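Long-range contacts in esterase E25 (Uncultured bacterium, PDB 4Q05), which probably hydrolyses ester bonds, as a bacterial member of the hormone-sensitive lipase family built on the alpha/beta hydrolase fold: residues 49-57 with 337-345; 139-147 with 166-174. All blocks are in the same frame, centred on the assembly; numbering follows the deposited sequence. Where two conformers were deposited one is given.

Contact 1 of 2, residues 49-57 with 337-345; sequences GASDVLYNI and VDLTAPETQ
Ser51 and Glu343 meet through a two-pronged grip in which one carboxylate takes both the backbone and the side chain of a helix-capping residue. OE2 of Glu343 accepts from Ser51 N at 2.8 Å along an almost straight N-H line (175°), and OE1 accepts from Ser51 OG at 2.7 Å. Both oxygens are approached on their syn sides, the first with the donor slightly off the carboxylate plane. The Glu343 chain folds over at its second torsion (chi2 84°), which turns its carboxylate towards Ser51. Ser51 OG is itself shared: while donating to Glu343, it accepts from Leu54 N at 3.0 Å, the N-cap bond of helix 52-59. Alongside this polar pair, Ser51 CB lies tightly against Pro342 CD at 3.5 Å, and Leu54 CD2 reaches Glu343 OE2 at 3.6 Å, the two side chains crossing at about a right angle.

Further along, aliphatic groups of the helix rest on a mixed polar and apolar surface. Val53 lays one methyl, CG1, against both Thr340 OG1 (3.5 Å) and the CA of Ala341, and sends the other towards the Pro342 ring. One turn on, Ile57 puts the end of its chain, CD1, against CB and OD2 of Asp338. The remaining Asp338 oxygen, OD1, faces its own segment and accepts from Thr340 N, closing an Asx turn, and from Thr340 OG1, which comes from above the carboxylate plane; together they fix the rotation of the carboxylate.

The pairing illustrates how a buried acid can be met by a backbone N-H and a hydroxyl. Two Ser51 donors at the N-terminal end of helix 52-59, the positive end of the helix dipole, would probably stabilise the negative charge of Glu343, tying this early helix to the start of helix 342-358.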
loop_
_atom_site.group_PDB
_atom_site.type_symbol
_atom_site.label_atom_id
_atom_site.label_comp_id
_atom_site.label_asym_id
_atom_site.label_seq_id
_atom_site.Cartn_x
_atom_site.Cartn_y
_atom_site.Cartn_z
ATOM N N GLY A 49 -14.102 6.113 5.241
ATOM C CA GLY A 49 -13.079 5.315 5.889
ATOM C C GLY A 49 -11.910 6.147 6.375
ATOM O O GLY A 49 -11.148 5.713 7.237
ATOM N N ALA A 50 -11.766 7.345 5.820
ATOM C CA ALA A 50 -10.732 8.268 6.250
ATOM C C ALA A 50 -11.137 8.946 7.566
ATOM O O ALA A 50 -12.275 8.819 8.013
ATOM C CB ALA A 50 -10.482 9.305 5.164
ATOM N N SER A 51 -10.200 9.650 8.190
ATOM C CA SER A 51 -10.513 10.460 9.365
ATOM C C SER A 51 -11.547 11.519 9.004
ATOM O O SER A 51 -11.697 11.884 7.837
ATOM C CB SER A 51 -9.258 11.172 9.870
ATOM O OG SER A 51 -8.842 12.152 8.923
ATOM N N ASP A 52 -12.251 12.032 10.002
ATOM C CA ASP A 52 -13.149 13.156 9.761
ATOM C C ASP A 52 -12.418 14.326 9.121
ATOM O O ASP A 52 -12.920 14.936 8.188
ATOM C CB ASP A 52 -13.834 13.590 11.057
ATOM C CG ASP A 52 -14.773 12.528 11.587
ATOM O OD1 ASP A 52 -15.112 11.604 10.808
ATOM O OD2 ASP A 52 -15.167 12.605 12.770
ATOM N N VAL A 53 -11.223 14.630 9.610
ATOM C CA VAL A 53 -10.444 15.732 9.051
ATOM C C VAL A 53 -10.209 15.537 7.547
ATOM O O VAL A 53 -10.420 16.451 6.750
ATOM C CB VAL A 53 -9.084 15.889 9.777
ATOM C CG1 VAL A 53 -8.244 16.982 9.130
ATOM C CG2 VAL A 53 -9.297 16.182 11.262
ATOM N N LEU A 54 -9.759 14.349 7.153
ATOM C CA LEU A 54 -9.447 14.109 5.741
ATOM C C LEU A 54 -10.732 14.024 4.922
ATOM O O LEU A 54 -10.831 14.575 3.812
ATOM C CB LEU A 54 -8.619 12.830 5.576
ATOM C CG LEU A 54 -8.248 12.511 4.133
ATOM C CD1 LEU A 54 -7.474 13.675 3.538
ATOM C CD2 LEU A 54 -7.434 11.211 4.050
ATOM N N TYR A 55 -11.729 13.347 5.480
ATOM C CA TYR A 55 -13.038 13.291 4.849
ATOM C C TYR A 55 -13.555 14.703 4.540
ATOM O O TYR A 55 -14.061 14.978 3.444
ATOM C CB TYR A 55 -14.020 12.570 5.751
ATOM C CG TYR A 55 -15.404 12.447 5.153
ATOM C CD1 TYR A 55 -16.343 13.460 5.313
ATOM C CD2 TYR A 55 -15.773 11.317 4.429
ATOM C CE1 TYR A 55 -17.619 13.355 4.772
ATOM C CE2 TYR A 55 -17.053 11.199 3.885
ATOM C CZ TYR A 55 -17.967 12.227 4.059
ATOM O OH TYR A 55 -19.231 12.129 3.526
ATOM N N ASN A 56 -13.425 15.608 5.500
ATOM C CA ASN A 56 -13.910 16.974 5.279
ATOM C C ASN A 56 -13.081 17.722 4.234
ATOM O O ASN A 56 -13.626 18.417 3.379
ATOM C CB ASN A 56 -13.997 17.741 6.602
ATOM C CG ASN A 56 -15.134 17.239 7.483
ATOM O OD1 ASN A 56 -16.151 16.759 6.978
ATOM N ND2 ASN A 56 -14.961 17.330 8.803
ATOM N N ILE A 57 -11.763 17.559 4.287
ATOM C CA ILE A 57 -10.909 18.144 3.266
ATOM C C ILE A 57 -11.342 17.679 1.883
ATOM O O ILE A 57 -11.547 18.480 0.972
ATOM C CB ILE A 57 -9.438 17.775 3.478
ATOM C CG1 ILE A 57 -8.869 18.539 4.677
ATOM C CG2 ILE A 57 -8.627 18.080 2.224
ATOM C CD1 ILE A 57 -7.429 18.186 4.987
ATOM N N VAL A 337 -0.226 17.925 4.604
ATOM C CA VAL A 337 -0.928 19.144 4.220
ATOM C C VAL A 337 -1.739 19.703 5.392
ATOM O O VAL A 337 -1.910 20.910 5.528
ATOM C CB VAL A 337 -1.842 18.895 3.004
ATOM C CG1 VAL A 337 -2.972 19.896 2.957
ATOM C CG2 VAL A 337 -1.020 18.937 1.711
ATOM N N ASP A 338 -2.226 18.821 6.255
ATOM C CA ASP A 338 -2.961 19.262 7.436
ATOM C C ASP A 338 -2.459 18.527 8.663
ATOM O O ASP A 338 -2.663 17.317 8.799
ATOM C CB ASP A 338 -4.456 19.027 7.247
ATOM C CG ASP A 338 -5.292 19.621 8.376
ATOM O OD1 ASP A 338 -4.869 19.569 9.557
ATOM O OD2 ASP A 338 -6.378 20.137 8.066
ATOM N N LEU A 339 -1.811 19.258 9.559
ATOM C CA LEU A 339 -1.155 18.639 10.699
ATOM C C LEU A 339 -2.161 18.043 11.683
ATOM O O LEU A 339 -1.786 17.265 12.561
ATOM C CB LEU A 339 -0.258 19.645 11.424
ATOM C CG LEU A 339 0.945 20.262 10.685
ATOM C CD1 LEU A 339 2.248 19.635 11.147
ATOM C CD2 LEU A 339 0.811 20.189 9.166
ATOM N N THR A 340 -3.432 18.411 11.554
ATOM C CA THR A 340 -4.451 17.847 12.449
ATOM C C THR A 340 -5.044 16.521 11.954
ATOM O O THR A 340 -5.811 15.890 12.666
ATOM C CB THR A 340 -5.628 18.802 12.670
ATOM O OG1 THR A 340 -6.395 18.890 11.462
ATOM C CG2 THR A 340 -5.144 20.211 13.102
ATOM N N ALA A 341 -4.738 16.113 10.727
ATOM C CA ALA A 341 -5.295 14.862 10.222
ATOM C C ALA A 341 -4.754 13.693 11.042
ATOM O O ALA A 341 -3.546 13.575 11.239
ATOM C CB ALA A 341 -4.965 14.678 8.749
ATOM N N PRO A 342 -5.645 12.837 11.547
ATOM C CA PRO A 342 -5.088 11.642 12.192
ATOM C C PRO A 342 -4.103 10.892 11.297
ATOM O O PRO A 342 -3.163 10.326 11.829
ATOM C CB PRO A 342 -6.331 10.802 12.496
ATOM C CG PRO A 342 -7.387 11.871 12.819
ATOM C CD PRO A 342 -7.083 13.019 11.848
ATOM N N GLU A 343 -4.310 10.891 9.982
ATOM C CA GLU A 343 -3.406 10.188 9.065
ATOM C C GLU A 343 -1.994 10.740 9.177
ATOM O O GLU A 343 -1.017 10.006 9.233
ATOM C CB GLU A 343 -3.883 10.340 7.613
ATOM C CG GLU A 343 -5.130 9.524 7.275
ATOM C CD GLU A 343 -6.433 10.226 7.650
ATOM O OE1 GLU A 343 -6.389 11.322 8.253
ATOM O OE2 GLU A 343 -7.514 9.679 7.333
ATOM N N THR A 344 -1.909 12.057 9.188
ATOM C CA THR A 344 -0.644 12.763 9.285
ATOM C C THR A 344 0.001 12.562 10.644
ATOM O O THR A 344 1.204 12.311 10.746
ATOM C CB THR A 344 -0.885 14.263 9.029
ATOM O OG1 THR A 344 -1.388 14.418 7.701
ATOM C CG2 THR A 344 0.386 15.069 9.198
ATOM N N GLN A 345 -0.789 12.658 11.706
ATOM C CA GLN A 345 -0.245 12.460 13.043
ATOM C C GLN A 345 0.295 11.048 13.182
ATOM O O GLN A 345 1.347 10.830 13.773
ATOM C CB GLN A 345 -1.311 12.715 14.110
ATOM C CG GLN A 345 -1.796 14.144 14.161
ATOM C CD GLN A 345 -2.886 14.327 15.184
ATOM O OE1 GLN A 345 -3.511 13.356 15.620
ATOM N NE2 GLN A 345 -3.123 15.568 15.580
#

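Contact 2 of 2, residues 139-147 with 166-174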
loop_
_atom_site.group_PDB
_atom_site.type_symbol
_atom_site.label_atom_id
_atom_site.label_comp_id
_atom_site.label_asym_id
_atom_site.label_seq_id
_atom_site.Cartn_x
_atom_site.Cartn_y
_atom_site.Cartn_z
ATOM N N GLY A 139 7.366 18.525 -5.173
ATOM C CA GLY A 139 7.087 19.335 -6.340
ATOM C C GLY A 139 7.697 18.581 -7.501
ATOM O O GLY A 139 8.619 17.775 -7.313
ATOM N N ALA A 140 7.204 18.836 -8.683
ATOM C CA ALA A 140 7.671 18.150 -9.829
ATOM C C ALA A 140 8.865 18.848 -10.450
ATOM O O ALA A 140 8.763 19.423 -11.504
ATOM C CB ALA A 140 6.571 17.995 -10.833
ATOM N N PHE A 141 9.973 18.781 -9.748
ATOM C CA PHE A 141 11.281 19.087 -10.270
ATOM C C PHE A 141 11.622 20.555 -10.508
ATOM O O PHE A 141 12.753 20.878 -10.687
ATOM C CB PHE A 141 11.542 18.309 -11.560
ATOM C CG PHE A 141 11.372 16.832 -11.403
ATOM C CD1 PHE A 141 12.343 16.094 -10.811
ATOM C CD2 PHE A 141 10.220 16.207 -11.793
ATOM C CE1 PHE A 141 12.181 14.756 -10.628
ATOM C CE2 PHE A 141 10.056 14.866 -11.600
ATOM C CZ PHE A 141 11.038 14.147 -11.024
ATOM N N VAL A 142 10.631 21.413 -10.487
ATOM C CA VAL A 142 10.866 22.814 -10.745
ATOM C C VAL A 142 10.145 23.674 -9.718
ATOM O O VAL A 142 10.290 24.858 -9.725
ATOM C CB VAL A 142 10.400 23.258 -12.132
ATOM C CG1 VAL A 142 11.122 22.506 -13.203
ATOM C CG2 VAL A 142 8.928 23.032 -12.288
ATOM N N LEU A 143 9.366 23.046 -8.859
ATOM C CA LEU A 143 8.519 23.744 -7.905
ATOM C C LEU A 143 9.131 23.782 -6.511
ATOM O O LEU A 143 10.058 23.039 -6.206
ATOM C CB LEU A 143 7.133 23.095 -7.844
ATOM C CG LEU A 143 6.363 23.079 -9.170
ATOM C CD1 LEU A 143 5.023 22.350 -9.038
ATOM C CD2 LEU A 143 6.167 24.506 -9.720
ATOM N N ASN A 144 8.594 24.661 -5.676
ATOM C CA ASN A 144 8.958 24.753 -4.267
ATOM C C ASN A 144 10.394 25.161 -3.988
ATOM O O ASN A 144 10.985 24.723 -3.009
ATOM C CB ASN A 144 8.620 23.451 -3.537
ATOM C CG ASN A 144 7.142 23.086 -3.656
ATOM O OD1 ASN A 144 6.266 23.942 -3.548
ATOM N ND2 ASN A 144 6.871 21.822 -3.896
ATOM N N GLY A 145 10.943 26.014 -4.845
ATOM C CA GLY A 145 12.248 26.593 -4.609
ATOM C C GLY A 145 12.174 27.531 -3.419
ATOM O O GLY A 145 11.094 28.005 -3.047
ATOM N N GLY A 146 13.318 27.786 -2.802
ATOM C CA GLY A 146 13.357 28.717 -1.696
ATOM C C GLY A 146 12.533 28.260 -0.513
ATOM O O GLY A 146 12.374 27.058 -0.251
ATOM N N GLU A 147 12.000 29.231 0.211
ATOM C CA GLU A 147 11.350 28.950 1.471
ATOM C C GLU A 147 10.054 28.178 1.241
ATOM O O GLU A 147 9.544 27.519 2.143
ATOM C CB GLU A 147 11.092 30.257 2.218
ATOM C CG GLU A 147 10.788 30.064 3.680
ATOM C CD GLU A 147 10.620 31.379 4.407
ATOM O OE1 GLU A 147 10.107 31.363 5.544
ATOM O OE2 GLU A 147 11.001 32.421 3.833
ATOM N N SER A 166 16.703 21.368 5.315
ATOM C CA SER A 166 16.061 21.251 4.012
ATOM C C SER A 166 16.938 21.852 2.934
ATOM O O SER A 166 17.375 22.994 3.041
ATOM C CB SER A 166 14.679 21.909 4.003
ATOM O OG SER A 166 13.972 21.548 2.825
ATOM N N ILE A 167 17.201 21.071 1.896
ATOM C CA ILE A 167 18.079 21.522 0.834
ATOM C C ILE A 167 17.320 22.235 -0.285
ATOM O O ILE A 167 16.480 21.655 -0.959
ATOM C CB ILE A 167 18.879 20.358 0.246
ATOM C CG1 ILE A 167 19.586 19.610 1.386
ATOM C CG2 ILE A 167 19.835 20.887 -0.832
ATOM C CD1 ILE A 167 20.358 18.387 0.952
ATOM N N ASP A 168 17.638 23.506 -0.470
ATOM C CA ASP A 168 17.020 24.322 -1.496
ATOM C C ASP A 168 17.886 24.195 -2.751
ATOM O O ASP A 168 18.612 25.111 -3.140
ATOM C CB ASP A 168 16.951 25.759 -0.989
ATOM C CG ASP A 168 16.453 26.726 -2.029
ATOM O OD1 ASP A 168 15.817 26.304 -3.017
ATOM O OD2 ASP A 168 16.698 27.928 -1.845
ATOM N N TYR A 169 17.810 23.028 -3.370
ATOM C CA TYR A 169 18.681 22.697 -4.478
ATOM C C TYR A 169 18.295 23.472 -5.718
ATOM O O TYR A 169 17.130 23.831 -5.902
ATOM C CB TYR A 169 18.633 21.192 -4.757
ATOM C CG TYR A 169 17.231 20.609 -4.768
ATOM C CD1 TYR A 169 16.438 20.680 -5.905
ATOM C CD2 TYR A 169 16.704 19.988 -3.639
ATOM C CE1 TYR A 169 15.158 20.143 -5.929
ATOM C CE2 TYR A 169 15.416 19.444 -3.649
ATOM C CZ TYR A 169 14.653 19.527 -4.803
ATOM O OH TYR A 169 13.391 18.983 -4.838
ATOM N N ARG A 170 19.281 23.718 -6.570
ATOM C CA ARG A 170 19.058 24.461 -7.803
ATOM C C ARG A 170 18.227 23.617 -8.759
ATOM O O ARG A 170 18.464 22.412 -8.899
ATOM C CB ARG A 170 20.405 24.829 -8.457
ATOM C CG ARG A 170 21.213 25.917 -7.736
ATOM C CD ARG A 170 22.647 26.020 -8.305
ATOM N NE ARG A 170 23.358 24.754 -8.156
ATOM C CZ ARG A 170 24.212 24.241 -9.042
ATOM N NH1 ARG A 170 24.487 24.889 -10.168
ATOM N NH2 ARG A 170 24.793 23.067 -8.796
ATOM N N MET A 171 17.271 24.252 -9.429
ATOM C CA MET A 171 16.337 23.537 -10.282
ATOM C C MET A 171 16.274 24.122 -11.688
ATOM O O MET A 171 16.592 25.289 -11.893
ATOM C CB MET A 171 14.931 23.601 -9.670
ATOM C CG MET A 171 14.743 22.798 -8.390
ATOM S SD MET A 171 13.027 22.942 -7.801
ATOM C CE MET A 171 12.990 24.671 -7.323
ATOM N N PRO A 172 15.832 23.317 -12.663
ATOM C CA PRO A 172 15.502 23.888 -13.973
ATOM C C PRO A 172 14.362 24.888 -13.794
ATOM O O PRO A 172 13.627 24.793 -12.800
ATOM C CB PRO A 172 15.010 22.678 -14.779
ATOM C CG PRO A 172 15.469 21.472 -14.027
ATOM C CD PRO A 172 15.533 21.880 -12.583
ATOM N N PRO A 173 14.174 25.808 -14.758
ATOM C CA PRO A 173 14.903 25.918 -16.029
ATOM C C PRO A 173 16.251 26.627 -15.909
ATOM O O PRO A 173 17.096 26.434 -16.779
ATOM C CB PRO A 173 13.964 26.778 -16.883
ATOM C CG PRO A 173 13.294 27.662 -15.900
ATOM C CD PRO A 173 13.039 26.750 -14.709
ATOM N N SER A 174 16.440 27.433 -14.868
ATOM C CA SER A 174 17.663 28.224 -14.722
ATOM C C SER A 174 18.877 27.336 -14.509
ATOM O O SER A 174 19.966 27.652 -14.978
ATOM C CB SER A 174 17.540 29.210 -13.553
ATOM O OG SER A 174 16.429 30.082 -13.711
HETATM O O HOH W 1 11.940 18.285 -7.125
HETATM O O HOH W 2 12.505 26.289 -10.862
#
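The backbones of 139-147 and 166-174 pass each other with their touching parts directed 134° apart, bringing Val142 opposite Met171 and Gly146 opposite Asp168. Met171 supplies the largest share of the contact. Across the contact its SD rests on main-chain atoms, 3.4 Å from Leu143 O and 3.6 Å from Phe141 O. A bend at the last torsion (chi3 -68°) carries CE onward to Gly145 CA at a tight 3.4 Å, a spot where a CB on Gly145 would collide with that methyl. Beside it, Pro172 CD touches Phe141 O, and Val142 CG1 packs on Pro172 O at 3.4 Å. A water bridges the carbonyl oxygens of Val142 and Pro172, donating to both.

At the other end, Gly146 N donates to Asp168 OD1 at 2.9 Å, arriving from above the carboxylate plane, while OD2 accepts from Ser115 OG. Replacing Asp168 with an alanine would probably leave the Gly146 N-H and the Ser115 hydroxyl without the carboxylate they both lean on, and the Gly145-Gly146 backbone freer to shift. Tyr169 is stacked on His137 and its OH donates to His137 O; a second water donates to that OH.

Segment 139-147 follows strand 132-136 and begins in the His-Gly-Gly motif, which in hormone-sensitive lipase relatives forms the oxyanion hole; here Gly139 O makes a weak bond with Ser206 OG, in the probable nucleophile elbow. The contact packs this loop against the Asp-Tyr-Arg stretch at and beyond the end of the adjacent parallel strand, as in alpha/beta hydrolases.

Along the chain, contact 2 is nested inside the loop closed by contact 1. Residues 49-57 come early and 337-345 late, so contact 1 ties helix 52-59 to the start of the C-terminal helix 342-358, whereas contact 2 joins the loop after strand 132-136 to the end of strand 164-168 and the chain beyond it, two adjacent parallel strands of the central sheet. The centres lie 27 Å apart and the nearest atoms about 10 Å, without touching. Helix 151-160 forms the beta-alpha-beta crossover between strands 132-136 and 164-168, and Leu339 and Thr344 of segment 337-345 also pack on it.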